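Side-chain contact in lytic polysaccharide monooxygenase ([Kitasatospora] papulosa, PDB 6NDQ), which probably cleaves cellulose chains oxidatively at a copper-containing active site: residues A[127-131]-A[132-136]. Numbering follows the deposited sequence.
Sequences EALTW and SDLQL
D133 grips T130 through a single carboxylate oxygen, OD2. That atom takes a short bond of 2.6 Å from OG1 of T130, reaching it from well above the carboxylate plane, and a second of 2.9 Å from the T130 backbone N, which arrives on the anti side, 15° out of that plane. Both donors fit because OG1 sits between its own N and carbonyl carbon (chi1 75°), beside the amide it works with. S132 OG in turn donates to T130 OG1 over 3.2 Å, so that hydroxyl both gives and receives. Shortening D133 to an alanine is likely to leave the T130 amide and hydroxyl without their shared acceptor, the hydroxyl freer to turn.

Two backbone bonds wind the chain: D133 N to T130 O, and L134 N to W131 O at 3.0 Å.

The apolar contacts are looser and gather on L134, whose CD2 meets L129 CD1 at 4.1 Å while CD1 lies obliquely by W131 CE3. W131 NE1 hydrogen-bonds to V64 O, beside helix 60-63.

D133 bonding back to the T130 amide resembles one half of a capping box, its reciprocal bond absent, where the 3-10 turn 131-133 leads into edge strand 134-139 of the LPMO beta-sandwich.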
loop_
_atom_site.group_PDB
_atom_site.type_symbol
_atom_site.label_atom_id
_atom_site.label_comp_id
_atom_site.label_asym_id
_atom_site.label_seq_id
_atom_site.Cartn_x
_atom_site.Cartn_y
_atom_site.Cartn_z
ATOM N N GLU A 127 14.615 7.557 0.673
ATOM C CA GLU A 127 15.168 6.254 1.006
ATOM C C GLU A 127 14.300 5.149 0.437
ATOM O O GLU A 127 13.073 5.270 0.366
ATOM C CB GLU A 127 15.292 6.103 2.529
ATOM C CG GLU A 127 16.078 7.223 3.195
ATOM C CD GLU A 127 16.230 7.039 4.699
ATOM O OE1 GLU A 127 16.922 6.078 5.102
ATOM O OE2 GLU A 127 15.649 7.836 5.477
ATOM N N ALA A 128 14.958 4.056 0.046
ATOM C CA ALA A 128 14.261 2.876 -0.405
ATOM C C ALA A 128 13.635 2.135 0.776
ATOM O O ALA A 128 14.203 2.069 1.869
ATOM C CB ALA A 128 15.224 1.963 -1.158
ATOM N N LEU A 129 12.463 1.548 0.532
ATOM C CA LEU A 129 11.716 0.869 1.583
ATOM C C LEU A 129 12.278 -0.529 1.793
ATOM O O LEU A 129 12.261 -1.357 0.874
ATOM C CB LEU A 129 10.236 0.797 1.218
ATOM C CG LEU A 129 9.327 0.221 2.288
ATOM C CD1 LEU A 129 9.562 0.929 3.616
ATOM C CD2 LEU A 129 7.872 0.390 1.866
ATOM N N THR A 130 12.774 -0.798 2.995
ATOM C CA THR A 130 13.244 -2.132 3.327
ATOM C C THR A 130 12.527 -2.639 4.567
ATOM O O THR A 130 11.926 -1.879 5.319
ATOM C CB THR A 130 14.763 -2.158 3.551
ATOM O OG1 THR A 130 15.072 -1.563 4.816
ATOM C CG2 THR A 130 15.472 -1.391 2.428
ATOM N N TRP A 131 12.577 -3.954 4.764
ATOM C CA TRP A 131 11.896 -4.542 5.909
ATOM C C TRP A 131 12.421 -4.001 7.242
ATOM O O TRP A 131 11.638 -3.793 8.169
ATOM C CB TRP A 131 12.017 -6.063 5.860
ATOM C CG TRP A 131 11.114 -6.702 4.837
ATOM C CD1 TRP A 131 11.438 -7.035 3.555
ATOM C CD2 TRP A 131 9.736 -7.058 5.006
ATOM N NE1 TRP A 131 10.353 -7.590 2.919
ATOM C CE2 TRP A 131 9.296 -7.622 3.788
ATOM C CE3 TRP A 131 8.830 -6.961 6.070
ATOM C CZ2 TRP A 131 7.993 -8.090 3.607
ATOM C CZ3 TRP A 131 7.534 -7.429 5.885
ATOM C CH2 TRP A 131 7.128 -7.980 4.667
ATOM N N SER A 132 13.737 -3.779 7.367
ATOM C CA SER A 132 14.276 -3.224 8.612
ATOM C C SER A 132 13.784 -1.811 8.905
ATOM O O SER A 132 13.969 -1.324 10.026
ATOM C CB SER A 132 15.812 -3.233 8.584
ATOM O OG SER A 132 16.323 -2.304 7.645
ATOM N N ASP A 133 13.164 -1.136 7.943
ATOM C CA ASP A 133 12.595 0.177 8.203
ATOM C C ASP A 133 11.187 0.108 8.780
ATOM O O ASP A 133 10.658 1.139 9.211
ATOM C CB ASP A 133 12.566 1.003 6.917
ATOM C CG ASP A 133 13.928 1.119 6.263
ATOM O OD1 ASP A 133 14.893 1.505 6.951
ATOM O OD2 ASP A 133 14.043 0.820 5.051
ATOM N N LEU A 134 10.576 -1.067 8.800
ATOM C CA LEU A 134 9.197 -1.251 9.234
ATOM C C LEU A 134 9.119 -1.721 10.682
ATOM O O LEU A 134 10.024 -2.391 11.191
ATOM C CB LEU A 134 8.486 -2.266 8.340
ATOM C CG LEU A 134 8.331 -1.890 6.871
ATOM C CD1 LEU A 134 7.682 -3.026 6.121
ATOM C CD2 LEU A 134 7.475 -0.658 6.753
ATOM N N GLN A 135 8.008 -1.360 11.324
ATOM C CA GLN A 135 7.627 -1.772 12.669
ATOM C C GLN A 135 6.189 -2.255 12.593
ATOM O O GLN A 135 5.331 -1.550 12.056
ATOM C CB GLN A 135 7.725 -0.610 13.672
ATOM C CG GLN A 135 9.145 -0.106 13.898
ATOM C CD GLN A 135 9.217 1.098 14.839
ATOM O OE1 GLN A 135 8.577 2.135 14.610
ATOM N NE2 GLN A 135 10.014 0.966 15.899
ATOM N N LEU A 136 5.924 -3.453 13.111
ATOM C CA LEU A 136 4.563 -3.985 13.100
ATOM C C LEU A 136 3.714 -3.239 14.117
ATOM O O LEU A 136 4.073 -3.179 15.297
ATOM C CB LEU A 136 4.578 -5.482 13.412
ATOM C CG LEU A 136 3.253 -6.257 13.557
ATOM C CD1 LEU A 136 2.636 -6.589 12.232
ATOM C CD2 LEU A 136 3.412 -7.547 14.397
#